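Local coordinates for protein glutamate racemase (Escherichia coli, PDB 2JFN) that belongs to the Asp/Glu/hydantoin racemase family of alpha/beta enzymes and holds glutamic acid and uridine-5'-diphosphate-N-acetylmuramoyl-L-alanine in pockets of one chain, at residues A[253-258]-A[277-282]; A[200-205]-A[222-227]; A[163-168]-A[181-186]; A[110-115]-A[233-238]. All coordinates share one frame; numbering follows the deposited sequence.

Contact 1. Residues A[253-258]-A[277-282]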
# COMPACT_ATOMS: atom_id res chain seq x y z
N ILE A 253 -15.55 -7.03 5.57
CA ILE A 253 -16.12 -5.70 5.69
C ILE A 253 -15.09 -4.59 5.46
O ILE A 253 -13.89 -4.76 5.74
CB ILE A 253 -16.77 -5.52 7.09
CG1 ILE A 253 -17.47 -4.17 7.19
CG2 ILE A 253 -15.71 -5.64 8.17
CD1 ILE A 253 -18.15 -3.95 8.52
N ALA A 254 -15.55 -3.47 4.91
CA ALA A 254 -14.69 -2.32 4.66
C ALA A 254 -15.12 -1.19 5.59
O ALA A 254 -16.31 -0.97 5.79
CB ALA A 254 -14.79 -1.88 3.20
N PHE A 255 -14.14 -0.50 6.16
CA PHE A 255 -14.39 0.63 7.06
C PHE A 255 -13.81 1.92 6.50
O PHE A 255 -12.66 1.96 6.05
CB PHE A 255 -13.73 0.41 8.42
CG PHE A 255 -14.44 -0.57 9.31
CD1 PHE A 255 -13.73 -1.63 9.88
CD2 PHE A 255 -15.78 -0.41 9.62
CE1 PHE A 255 -14.36 -2.52 10.74
CE2 PHE A 255 -16.42 -1.30 10.49
CZ PHE A 255 -15.71 -2.37 11.05
N CYS A 256 -14.59 2.99 6.52
CA CYS A 256 -14.08 4.29 6.11
C CYS A 256 -14.12 5.10 7.41
O CYS A 256 -14.76 4.68 8.38
CB CYS A 256 -14.95 4.93 5.02
SG CYS A 256 -16.67 5.21 5.48
N MET A 257 -13.44 6.25 7.46
CA MET A 257 -13.46 7.04 8.69
C MET A 257 -14.57 8.09 8.67
O MET A 257 -14.89 8.70 9.69
CB MET A 257 -12.10 7.69 8.94
CG MET A 257 -10.94 6.69 9.02
SD MET A 257 -11.24 5.25 10.09
CE MET A 257 -10.77 3.90 8.99
N ALA A 258 -15.16 8.29 7.50
CA ALA A 258 -16.24 9.25 7.33
C ALA A 258 -17.07 8.81 6.13
O ALA A 258 -16.52 8.54 5.06
CB ALA A 258 -15.69 10.65 7.09
N THR A 277 -19.93 -5.00 2.45
CA THR A 277 -20.38 -3.81 3.14
C THR A 277 -19.29 -2.78 3.44
O THR A 277 -18.12 -3.13 3.62
CB THR A 277 -21.04 -4.21 4.48
OG1 THR A 277 -22.07 -5.19 4.22
CG2 THR A 277 -21.66 -3.01 5.17
N LEU A 278 -19.71 -1.52 3.48
CA LEU A 278 -18.84 -0.39 3.80
C LEU A 278 -19.51 0.33 4.97
O LEU A 278 -20.65 0.77 4.85
CB LEU A 278 -18.72 0.57 2.62
CG LEU A 278 -18.04 1.91 2.94
CD1 LEU A 278 -16.57 1.69 3.26
CD2 LEU A 278 -18.19 2.85 1.76
N GLU A 279 -18.81 0.42 6.09
CA GLU A 279 -19.35 1.09 7.27
C GLU A 279 -18.37 2.14 7.79
O GLU A 279 -17.17 2.10 7.49
CB GLU A 279 -19.61 0.09 8.40
CG GLU A 279 -20.73 -0.92 8.14
CD GLU A 279 -20.93 -1.88 9.30
OE1 GLU A 279 -21.65 -2.89 9.12
OE2 GLU A 279 -20.37 -1.63 10.39
N LYS A 280 -18.89 3.08 8.57
CA LYS A 280 -18.06 4.12 9.15
C LYS A 280 -17.49 3.60 10.46
O LYS A 280 -18.20 3.00 11.27
CB LYS A 280 -18.87 5.38 9.43
CG LYS A 280 -18.11 6.39 10.30
CD LYS A 280 -18.88 7.69 10.46
CE LYS A 280 -18.14 8.66 11.37
NZ LYS A 280 -18.80 10.00 11.37
N LEU A 281 -16.20 3.82 10.67
CA LEU A 281 -15.55 3.39 11.90
C LEU A 281 -15.34 4.60 12.80
O LEU A 281 -14.82 5.62 12.35
CB LEU A 281 -14.20 2.74 11.59
CG LEU A 281 -13.41 2.24 12.80
CD1 LEU A 281 -14.12 1.05 13.43
CD2 LEU A 281 -12.00 1.86 12.37
N ALA A 282 -15.74 4.49 14.06
CA ALA A 282 -15.58 5.59 15.01
C ALA A 282 -14.15 5.55 15.56
O ALA A 282 -13.76 4.59 16.21
CB ALA A 282 -16.58 5.45 16.15
O HOH W 1 -14.11 8.13 12.16
O HOH W 2 -16.08 11.25 10.67
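Two torsions of Leu281, which put CG anti to the backbone N (chi1 180°) and swing CD1 round at chi2 68°, set this methyl over the centre of the Phe255 ring. The result is a CH-pi contact, with Leu281 CD1 4.2 Å from the centroid of the Phe255 ring and only 2° off its normal. Glu279 O meets the same ring at its edge, in plane. The Glu279 side chain runs beside Phe255, pointing the same way, while Ile253 crosses the Glu279 side chain at about a right angle and touches its carboxyl carbon with a methyl (Ile253 CD1 to Glu279 CD, 3.6 Å). The carboxylate itself has its salt bridge with Arg82, through OE2. Strand 277-280 runs parallel to strand 253-256 and extends the mixed sheet beyond it; helices 261-264 and 267-272 lie in the connection, making a beta-alpha-beta unit. Ala254 N and Cys256 N donate to Thr277 O and Glu279 O, both at 2.9 Å, and Ala254 O takes Glu279 N in return. Past the end of strand 277-280, Leu281 N donates to Cys256 O at 2.8 Å. Ile253, Phe255 and Glu279 share one face of the sheet, where helix 65-82 packs on Phe255 and Leu281. On the other face Ala254 CB and Leu278 CD1 meet at 4.0 Å, and both side chains touch Leu270 of helix 267-272. One water donates to both Met257 O (2.7 Å) and Leu281 O (2.6 Å), while a second links Met257 O to Lys280 NZ.

Contact 2. Residues A[200-205]-A[222-227]. With GLU (glutamic acid), chain B; UMA (uridine-5'-diphosphate-N-acetylmuramoyl-L-alanine), chain C.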
# COMPACT_ATOMS: atom_id res chain seq x y z
N VAL A 200 11.50 -1.11 -12.48
CA VAL A 200 10.87 -0.02 -11.74
C VAL A 200 10.15 -0.53 -10.50
O VAL A 200 9.26 -1.37 -10.59
CB VAL A 200 9.84 0.75 -12.62
CG1 VAL A 200 9.14 1.82 -11.79
CG2 VAL A 200 10.54 1.39 -13.82
N VAL A 201 10.55 -0.01 -9.35
CA VAL A 201 9.96 -0.39 -8.07
C VAL A 201 8.75 0.49 -7.78
O VAL A 201 8.84 1.71 -7.82
CB VAL A 201 10.96 -0.20 -6.90
CG1 VAL A 201 10.28 -0.49 -5.56
CG2 VAL A 201 12.16 -1.12 -7.10
N LEU A 202 7.61 -0.13 -7.51
CA LEU A 202 6.42 0.64 -7.17
C LEU A 202 6.48 0.75 -5.66
O LEU A 202 6.11 -0.19 -4.94
CB LEU A 202 5.17 -0.09 -7.64
CG LEU A 202 5.18 -0.35 -9.16
CD1 LEU A 202 3.87 -0.99 -9.61
CD2 LEU A 202 5.42 0.96 -9.89
N GLY A 203 6.98 1.89 -5.18
CA GLY A 203 7.13 2.12 -3.75
C GLY A 203 5.96 2.86 -3.12
O GLY A 203 6.11 3.56 -2.13
N CYS A 204 4.79 2.71 -3.73
CA CYS A 204 3.57 3.31 -3.23
C CYS A 204 2.53 2.23 -3.51
O CYS A 204 2.40 1.78 -4.66
CB CYS A 204 3.24 4.60 -3.98
SG CYS A 204 1.87 5.51 -3.27
N THR A 205 1.80 1.79 -2.49
CA THR A 205 0.81 0.73 -2.70
C THR A 205 -0.31 1.13 -3.67
O THR A 205 -1.08 0.28 -4.12
CB THR A 205 0.20 0.24 -1.36
OG1 THR A 205 -0.57 1.29 -0.76
CG2 THR A 205 1.31 -0.17 -0.40
N THR A 222 10.37 -2.71 -19.61
CA THR A 222 10.49 -2.29 -18.22
C THR A 222 9.75 -3.29 -17.33
O THR A 222 8.59 -3.61 -17.57
CB THR A 222 9.89 -0.89 -17.97
OG1 THR A 222 10.48 0.06 -18.88
CG2 THR A 222 10.17 -0.45 -16.54
N ARG A 223 10.43 -3.78 -16.30
CA ARG A 223 9.83 -4.73 -15.38
C ARG A 223 9.38 -4.04 -14.10
O ARG A 223 10.17 -3.36 -13.45
CB ARG A 223 10.83 -5.84 -15.04
CG ARG A 223 10.30 -6.90 -14.10
CD ARG A 223 11.31 -8.02 -13.99
NE ARG A 223 10.86 -9.12 -13.14
CZ ARG A 223 11.51 -10.27 -13.03
NH1 ARG A 223 12.62 -10.46 -13.73
NH2 ARG A 223 11.07 -11.22 -12.22
N LEU A 224 8.11 -4.21 -13.75
CA LEU A 224 7.56 -3.60 -12.54
C LEU A 224 7.73 -4.55 -11.36
O LEU A 224 7.47 -5.75 -11.47
CB LEU A 224 6.08 -3.28 -12.72
CG LEU A 224 5.71 -2.35 -13.88
CD1 LEU A 224 4.20 -2.13 -13.90
CD2 LEU A 224 6.44 -1.03 -13.74
N VAL A 225 8.16 -4.00 -10.24
CA VAL A 225 8.36 -4.78 -9.03
C VAL A 225 7.66 -4.13 -7.84
O VAL A 225 7.80 -2.93 -7.62
CB VAL A 225 9.87 -4.91 -8.69
CG1 VAL A 225 10.05 -5.72 -7.42
CG2 VAL A 225 10.63 -5.55 -9.85
N ASP A 226 6.90 -4.91 -7.09
CA ASP A 226 6.26 -4.37 -5.90
C ASP A 226 6.36 -5.37 -4.76
O ASP A 226 6.95 -6.44 -4.91
CB ASP A 226 4.80 -3.94 -6.17
CG ASP A 226 3.90 -5.09 -6.58
OD1 ASP A 226 3.82 -6.09 -5.84
OD2 ASP A 226 3.25 -4.98 -7.64
N SER A 227 5.77 -5.02 -3.63
CA SER A 227 5.83 -5.84 -2.42
C SER A 227 4.66 -6.79 -2.16
O SER A 227 4.71 -7.58 -1.21
CB SER A 227 5.98 -4.92 -1.21
OG SER A 227 7.14 -4.12 -1.34
N GLU B . -0.93 3.97 -0.37
CA GLU B . 0.01 5.10 -0.35
C GLU B . 1.31 4.63 0.27
O GLU B . 1.74 3.44 0.04
CB GLU B . -0.59 6.26 0.45
CG GLU B . -0.40 7.60 -0.30
CD GLU B . -0.70 8.78 0.61
OE1 GLU B . -0.09 9.83 0.46
OE2 GLU B . -1.57 8.70 1.48
OXT GLU B . 1.98 5.42 1.01
N1 UMA C . 8.33 -6.75 1.96
C2 UMA C . 7.76 -5.74 2.88
N3 UMA C . 7.27 -6.24 4.08
C4 UMA C . 7.29 -7.58 4.48
C5 UMA C . 7.90 -8.57 3.49
C6 UMA C . 8.37 -8.11 2.31
O2 UMA C . 7.69 -4.55 2.63
O4 UMA C . 6.83 -7.90 5.57
C1B UMA C . 8.86 -6.23 0.65
C2B UMA C . 10.27 -5.69 0.81
O2' UMA C . 10.53 -4.44 0.05
C3B UMA C . 11.22 -6.77 0.41
C4B UMA C . 10.39 -7.41 -0.68
O4B UMA C . 9.02 -7.22 -0.33
O3B UMA C . 12.40 -6.05 -0.02
C5B UMA C . 10.59 -8.86 -0.85
O5B UMA C . 10.55 -9.49 0.38
PA UMA C . 10.93 -11.02 0.59
O1A UMA C . 10.32 -11.37 1.88
O2A UMA C . 10.48 -11.78 -0.54
O3A UMA C . 12.54 -10.97 0.75
PB UMA C . 13.59 -9.78 0.91
O1B UMA C . 13.61 -8.91 -0.24
O2B UMA C . 14.86 -10.38 1.35
O1' UMA C . 12.97 -9.05 2.24
C1' UMA C . 13.51 -9.07 3.56
C2' UMA C . 12.43 -9.17 4.60
N2' UMA C . 11.64 -10.40 4.47
C7' UMA C . 11.69 -11.38 5.39
O7' UMA C . 12.26 -11.23 6.47
C8' UMA C . 11.01 -12.70 5.09
C3' UMA C . 11.55 -7.91 4.49
O3' UMA C . 10.53 -7.90 5.54
C4' UMA C . 12.39 -6.62 4.59
O4' UMA C . 11.57 -5.47 4.44
C5' UMA C . 13.48 -6.63 3.52
O5' UMA C . 14.29 -7.85 3.68
C6' UMA C . 14.45 -5.46 3.63
O6' UMA C . 15.01 -5.40 4.93
C18 UMA C . 10.70 -8.08 6.97
C19 UMA C . 10.77 -6.80 7.73
O18 UMA C . 11.42 -6.71 8.76
C20 UMA C . 9.67 -9.11 7.46
N4 UMA C . 10.08 -5.78 7.20
C21 UMA C . 9.87 -4.46 7.82
C22 UMA C . 9.34 -4.51 9.29
O19 UMA C . 8.62 -5.48 9.61
O20 UMA C . 9.66 -3.59 10.08
C23 UMA C . 8.90 -3.65 6.96
O HOH W 3 7.61 -2.00 -3.57
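Peptide groups are the flat groups that meet between Val200 and Val225, and no ring of either segment takes part. Val225 N donates to Val200 O at 2.9 Å from a position tilted 25° out of the carbonyl plane, whereas Leu202 N meets Val225 O at 2.8 Å. Val200 N completes the ladder by binding Arg223 O in a nearly straight bond, at 170°. One face of this parallel pair carries Val200 and Leu224, and the other Val201 and Val225. Helix 211-217 lies over Leu224 and Leu202, while helix 118-124 touches Val201 and Val225. Val200 CB rests 4.0 Å from Leu224 CD2. Val200 CG2 and Thr222 CG2 are modelled 3.3 Å apart, tighter than usual van der Waals contact, so the exact fit of these methyls is doubtful. Strand 199-202, helix 211-217 and strand 223-225 form a beta-alpha-beta unit at one side of a four-stranded parallel sheet, and the ligands lie beyond the C-terminal ends of its strands. A water gives a hydrogen bond to Leu202 O and also joins Ser227 OG, which approaches C1B of uridine-5'-diphosphate-N-acetylmuramoyl-L-alanine. With SG anti to the backbone N (chi1 -172°), Cys204 SG lies 3.5 Å from CA of the bound glutamic acid. Thr205 grips that ligand twice: its N donates to the ligand O at 3.0 Å, and its OG1 accepts from the ligand N at 2.7 Å. Since Ala91 O, also bonded to Thr205 OG1, can only accept, the hydroxyl probably gives its proton to that carbonyl.

Contact 3. Residues A[163-168]-A[181-186]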
# COMPACT_ATOMS: atom_id res chain seq x y z
N ALA A 163 2.79 12.74 -6.22
CA ALA A 163 1.54 12.73 -5.47
C ALA A 163 0.40 12.65 -6.49
O ALA A 163 -0.67 12.11 -6.20
CB ALA A 163 1.42 14.01 -4.65
N GLU A 164 0.64 13.17 -7.69
CA GLU A 164 -0.38 13.14 -8.73
C GLU A 164 -0.72 11.71 -9.16
O GLU A 164 -1.88 11.39 -9.46
CB GLU A 164 0.10 13.93 -9.95
CG GLU A 164 -0.98 14.09 -11.02
CD GLU A 164 -0.52 14.93 -12.19
OE1 GLU A 164 0.54 15.60 -12.08
OE2 GLU A 164 -1.22 14.94 -13.23
N MET A 165 0.28 10.84 -9.19
CA MET A 165 0.02 9.46 -9.58
C MET A 165 -0.89 8.79 -8.55
O MET A 165 -1.72 7.95 -8.89
CB MET A 165 1.34 8.70 -9.71
CG MET A 165 1.20 7.41 -10.50
SD MET A 165 2.78 6.57 -10.75
CE MET A 165 3.50 7.57 -12.02
N VAL A 166 -0.73 9.17 -7.29
CA VAL A 166 -1.57 8.61 -6.24
C VAL A 166 -3.02 8.97 -6.56
O VAL A 166 -3.91 8.14 -6.45
CB VAL A 166 -1.20 9.17 -4.85
CG1 VAL A 166 -2.14 8.59 -3.80
CG2 VAL A 166 0.25 8.82 -4.52
N GLU A 167 -3.23 10.23 -6.95
CA GLU A 167 -4.56 10.71 -7.29
C GLU A 167 -5.13 10.00 -8.51
O GLU A 167 -6.33 9.75 -8.59
CB GLU A 167 -4.53 12.22 -7.54
CG GLU A 167 -4.39 13.04 -6.27
CD GLU A 167 -5.41 12.65 -5.22
OE1 GLU A 167 -6.61 12.51 -5.56
OE2 GLU A 167 -5.03 12.49 -4.04
N LEU A 168 -4.26 9.68 -9.47
CA LEU A 168 -4.71 8.99 -10.66
C LEU A 168 -5.24 7.62 -10.25
O LEU A 168 -6.26 7.17 -10.76
CB LEU A 168 -3.54 8.85 -11.65
CG LEU A 168 -3.13 10.17 -12.31
CD1 LEU A 168 -1.91 9.95 -13.19
CD2 LEU A 168 -4.29 10.71 -13.13
N ASP A 181 -1.92 10.68 -21.03
CA ASP A 181 -1.09 11.85 -21.28
C ASP A 181 -0.57 12.42 -19.96
O ASP A 181 0.56 12.91 -19.89
CB ASP A 181 -1.89 12.93 -22.03
CG ASP A 181 -2.20 12.53 -23.46
OD1 ASP A 181 -1.32 11.96 -24.14
OD2 ASP A 181 -3.33 12.80 -23.92
N ALA A 182 -1.38 12.35 -18.91
CA ALA A 182 -0.97 12.83 -17.60
C ALA A 182 0.18 11.96 -17.10
O ALA A 182 1.15 12.46 -16.53
CB ALA A 182 -2.15 12.77 -16.62
N LEU A 183 0.07 10.65 -17.31
CA LEU A 183 1.12 9.72 -16.91
C LEU A 183 2.42 9.98 -17.65
O LEU A 183 3.50 9.99 -17.05
CB LEU A 183 0.69 8.28 -17.15
CG LEU A 183 0.04 7.52 -16.00
CD1 LEU A 183 -0.21 6.08 -16.45
CD2 LEU A 183 0.95 7.54 -14.77
N LYS A 184 2.32 10.16 -18.97
CA LYS A 184 3.50 10.41 -19.79
C LYS A 184 4.22 11.66 -19.30
O LYS A 184 5.45 11.72 -19.30
CB LYS A 184 3.11 10.60 -21.26
CG LYS A 184 2.59 9.34 -21.92
CD LYS A 184 2.06 9.63 -23.32
CE LYS A 184 1.41 8.39 -23.92
NZ LYS A 184 0.78 8.70 -25.25
N ARG A 185 3.44 12.66 -18.90
CA ARG A 185 4.00 13.91 -18.41
C ARG A 185 4.76 13.65 -17.12
O ARG A 185 5.90 14.09 -16.94
CB ARG A 185 2.88 14.92 -18.17
CG ARG A 185 3.36 16.26 -17.63
CD ARG A 185 4.23 16.99 -18.65
NE ARG A 185 4.91 18.13 -18.04
CZ ARG A 185 5.90 18.01 -17.15
NH1 ARG A 185 6.33 16.81 -16.78
NH2 ARG A 185 6.44 19.10 -16.63
N ILE A 186 4.13 12.93 -16.20
CA ILE A 186 4.75 12.61 -14.93
C ILE A 186 6.05 11.83 -15.17
O ILE A 186 7.06 12.07 -14.51
CB ILE A 186 3.80 11.77 -14.04
CG1 ILE A 186 2.56 12.60 -13.68
CG2 ILE A 186 4.53 11.31 -12.78
CD1 ILE A 186 1.49 11.82 -12.93
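Helices 163-168 and 181-186 run nearly antiparallel, at 158° between their directions, with axes 10.6 Å apart, and the backbones come nearest at Met165 and Leu183. Ile186 is touched by three side chains. Leu168 reaches it tip to tip, CD1 to Ile186 CD1 at 3.9 Å. Glu164 passes obliquely over the same branch: its CG stands anti to the backbone N (chi1 -173°) and the chain stays extended beyond, which brings Glu164 CD within 3.8 Å of Ile186 CD1. Its carboxylate thus lies against aliphatic carbon here, with OE2 also 4.1 Å from Ala182 CB. Met165 approaches the CG2 branch of Ile186. It is extended as far as SD and then bends at chi3 (-76°), which turns CE across the Leu183 side chain at about a right angle, 3.8 Å from Leu183 CD2. The same methyl touches the isoleucine, Met165 CE to Ile186 CG2 at 4.0 Å. Leu168 CD1 closes the row against Leu183 CD2 at 4.1 Å. No hydrogen bond spans the helices, and the contact is held by apolar packing. Helix 211-217 packs against the pair, with Leu214 against Met165 and Val217 against Leu183, while Glu164 is exposed to solvent. Both helices belong to the connection between strands 156-161 and 199-202, which are separated in the parallel sheet by strand 129-134. Such helical crossovers are characteristic of alpha/beta domains, and here the first helix also borders the site, its Val166 touching the bound glutamic acid.

Contact 4. Residues A[110-115]-A[233-238]. With UMA (uridine-5'-diphosphate-N-acetylmuramoyl-L-alanine), chain C.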
# COMPACT_ATOMS: atom_id res chain seq x y z
N PRO A 110 0.67 -9.81 15.42
CA PRO A 110 1.71 -9.37 14.50
C PRO A 110 1.27 -8.25 13.57
O PRO A 110 0.11 -8.19 13.15
CB PRO A 110 2.09 -10.65 13.77
CG PRO A 110 0.81 -11.42 13.76
CD PRO A 110 0.28 -11.20 15.16
N VAL A 111 2.19 -7.34 13.27
CA VAL A 111 1.91 -6.23 12.38
C VAL A 111 2.88 -6.30 11.21
O VAL A 111 4.09 -6.41 11.40
CB VAL A 111 2.08 -4.87 13.10
CG1 VAL A 111 1.76 -3.73 12.14
CG2 VAL A 111 1.17 -4.82 14.34
N VAL A 112 2.34 -6.24 10.00
CA VAL A 112 3.17 -6.29 8.80
C VAL A 112 3.31 -4.90 8.23
O VAL A 112 2.34 -4.14 8.16
CB VAL A 112 2.56 -7.23 7.74
CG1 VAL A 112 3.39 -7.20 6.46
CG2 VAL A 112 2.50 -8.64 8.28
N GLY A 113 4.53 -4.55 7.84
CA GLY A 113 4.78 -3.24 7.26
C GLY A 113 5.19 -3.38 5.81
O GLY A 113 5.34 -4.49 5.30
N VAL A 114 5.38 -2.24 5.15
CA VAL A 114 5.78 -2.24 3.74
C VAL A 114 6.88 -1.22 3.46
O VAL A 114 6.83 -0.07 3.91
CB VAL A 114 4.61 -1.88 2.82
CG1 VAL A 114 3.47 -2.87 3.01
CG2 VAL A 114 4.16 -0.46 3.09
N VAL A 115 7.88 -1.67 2.72
CA VAL A 115 8.98 -0.80 2.32
C VAL A 115 9.16 -1.07 0.83
O VAL A 115 8.90 -2.18 0.36
CB VAL A 115 10.29 -1.12 3.07
CG1 VAL A 115 10.15 -0.75 4.54
CG2 VAL A 115 10.61 -2.60 2.95
N ARG A 233 3.09 -13.66 1.41
CA ARG A 233 3.89 -14.74 2.00
C ARG A 233 4.22 -14.45 3.47
O ARG A 233 4.15 -15.34 4.31
CB ARG A 233 5.18 -14.96 1.20
CG ARG A 233 4.97 -15.56 -0.19
CD ARG A 233 6.30 -16.02 -0.79
NE ARG A 233 7.21 -14.90 -1.05
CZ ARG A 233 7.16 -14.14 -2.14
NH1 ARG A 233 6.25 -14.38 -3.08
NH2 ARG A 233 8.00 -13.13 -2.29
N ARG A 234 4.59 -13.21 3.77
CA ARG A 234 4.91 -12.84 5.15
C ARG A 234 3.67 -12.98 6.04
O ARG A 234 3.78 -13.38 7.21
CB ARG A 234 5.44 -11.41 5.21
CG ARG A 234 5.75 -10.92 6.62
CD ARG A 234 6.79 -11.79 7.32
NE ARG A 234 7.23 -11.19 8.58
CZ ARG A 234 8.08 -11.75 9.43
NH1 ARG A 234 8.60 -12.94 9.16
NH2 ARG A 234 8.42 -11.11 10.54
N THR A 235 2.51 -12.65 5.49
CA THR A 235 1.24 -12.74 6.22
C THR A 235 0.93 -14.20 6.53
O THR A 235 0.56 -14.54 7.67
CB THR A 235 0.09 -12.12 5.39
OG1 THR A 235 0.30 -10.71 5.28
CG2 THR A 235 -1.27 -12.37 6.06
N ALA A 236 1.08 -15.07 5.54
CA ALA A 236 0.83 -16.49 5.72
C ALA A 236 1.79 -17.07 6.76
O ALA A 236 1.41 -17.92 7.56
CB ALA A 236 1.00 -17.23 4.39
N TRP A 237 3.04 -16.60 6.77
CA TRP A 237 4.01 -17.10 7.74
C TRP A 237 3.64 -16.67 9.16
O TRP A 237 3.75 -17.46 10.11
CB TRP A 237 5.41 -16.58 7.41
CG TRP A 237 6.49 -17.24 8.23
CD1 TRP A 237 7.08 -18.45 7.99
CD2 TRP A 237 7.10 -16.74 9.43
NE1 TRP A 237 8.01 -18.74 8.97
CE2 TRP A 237 8.04 -17.70 9.87
CE3 TRP A 237 6.93 -15.57 10.19
CZ2 TRP A 237 8.81 -17.53 11.02
CZ3 TRP A 237 7.70 -15.40 11.34
CH2 TRP A 237 8.63 -16.38 11.74
N LEU A 238 3.20 -15.42 9.31
CA LEU A 238 2.83 -14.90 10.62
C LEU A 238 1.56 -15.55 11.15
O LEU A 238 1.42 -15.77 12.35
CB LEU A 238 2.67 -13.39 10.56
CG LEU A 238 3.96 -12.61 10.32
CD1 LEU A 238 3.65 -11.15 10.10
CD2 LEU A 238 4.90 -12.79 11.50
N1 UMA C . 8.33 -6.75 1.96
C2 UMA C . 7.76 -5.74 2.88
N3 UMA C . 7.27 -6.24 4.08
C4 UMA C . 7.29 -7.58 4.48
C5 UMA C . 7.90 -8.57 3.49
C6 UMA C . 8.37 -8.11 2.31
O2 UMA C . 7.69 -4.55 2.63
O4 UMA C . 6.83 -7.90 5.57
C1B UMA C . 8.86 -6.23 0.65
C2B UMA C . 10.27 -5.69 0.81
O2' UMA C . 10.53 -4.44 0.05
C3B UMA C . 11.22 -6.77 0.41
C4B UMA C . 10.39 -7.41 -0.68
O4B UMA C . 9.02 -7.22 -0.33
O3B UMA C . 12.40 -6.05 -0.02
C5B UMA C . 10.59 -8.86 -0.85
O5B UMA C . 10.55 -9.49 0.38
PA UMA C . 10.93 -11.02 0.59
O1A UMA C . 10.32 -11.37 1.88
O2A UMA C . 10.48 -11.78 -0.54
O3A UMA C . 12.54 -10.97 0.75
PB UMA C . 13.59 -9.78 0.91
O1B UMA C . 13.61 -8.91 -0.24
O2B UMA C . 14.86 -10.38 1.35
O1' UMA C . 12.97 -9.05 2.24
C1' UMA C . 13.51 -9.07 3.56
C2' UMA C . 12.43 -9.17 4.60
N2' UMA C . 11.64 -10.40 4.47
C7' UMA C . 11.69 -11.38 5.39
O7' UMA C . 12.26 -11.23 6.47
C8' UMA C . 11.01 -12.70 5.09
C3' UMA C . 11.55 -7.91 4.49
O3' UMA C . 10.53 -7.90 5.54
C4' UMA C . 12.39 -6.62 4.59
O4' UMA C . 11.57 -5.47 4.44
C5' UMA C . 13.48 -6.63 3.52
O5' UMA C . 14.29 -7.85 3.68
C6' UMA C . 14.45 -5.46 3.63
O6' UMA C . 15.01 -5.40 4.93
C18 UMA C . 10.70 -8.08 6.97
C19 UMA C . 10.77 -6.80 7.73
O18 UMA C . 11.42 -6.71 8.76
C20 UMA C . 9.67 -9.11 7.46
N4 UMA C . 10.08 -5.78 7.20
C21 UMA C . 9.87 -4.46 7.82
C22 UMA C . 9.34 -4.51 9.29
O19 UMA C . 8.62 -5.48 9.61
O20 UMA C . 9.66 -3.59 10.08
C23 UMA C . 8.90 -3.65 6.96
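Val112 and Leu238 make the closest touch between strand 111-112 and helix 228-241, a strand-on-helix packing in the alpha/beta fold that also lines the pocket of uridine-5'-diphosphate-N-acetylmuramoyl-L-alanine. Leu238 CD1 and Val112 CG2 are modelled 3.3 Å apart, shorter than usual for two methyls, so their exact fit is doubtful. Pro110 slides past the same leucine in the opposite direction, its CB 4.0 Å from Leu238 CD1. With CG1 anti to the backbone N (chi1 176°), Val112 divides its branches between two neighbours: CG2 goes to the helix and CG1 to O4 of the ligand's uracil. The chain that follows reads the ring through its backbone. Gly113 O accepts from the ligand N3 at 2.9 Å, and Val115 N donates to the ligand O2, also at 2.9 Å. Val115 O then takes the ribose hydroxyl O2' at 2.8 Å. From the helix side Arg233 NH2 adds a weak bond to the phosphate oxygen O2A, which lies in the plane of its guanidinium. Farther out, strand 87-90 pairs with strand 111-112, and Leu87 packs on Pro110, Thr235 and Leu238. Ser96 OG bonds to Val114 N and Arg104 NH2 to Val111 O, while Thr235 OG1 is taken up by Ile231 O one turn back in its own helix. Arg234 bends at chi2 (58°), and its guanidinium lies flat between two carbons. The ligand methyl C20 sits 3.3 Å above one face of the Arg234 guanidinium, offset toward the rim, and Leu238 CD2 lies 3.9 Å from the opposite face, over its centre.

From the N terminus, residues 110-115 open the long loop that contact 4 closes at 233-238. Contacts 3 and 2 nest inside it in series: 163-168 with 181-186 closes first, then 200-205 with 222-227. Contact 1 follows once contact 4 has closed, and no two loops cross. Contacts 1 and 4 both reach the seven-stranded mixed sheet, contact 4 through strand 111-112 alone, whereas contact 2 lies in the four-stranded parallel sheet. Contact 2 touches both of its nest mates, through Cys204 and Val166 toward contact 3, and through a weak Ser227 hydrogen bond to Val115 toward contact 4. Strand 223-225 leads directly into helix 228-241, which returns the chain to the mixed sheet.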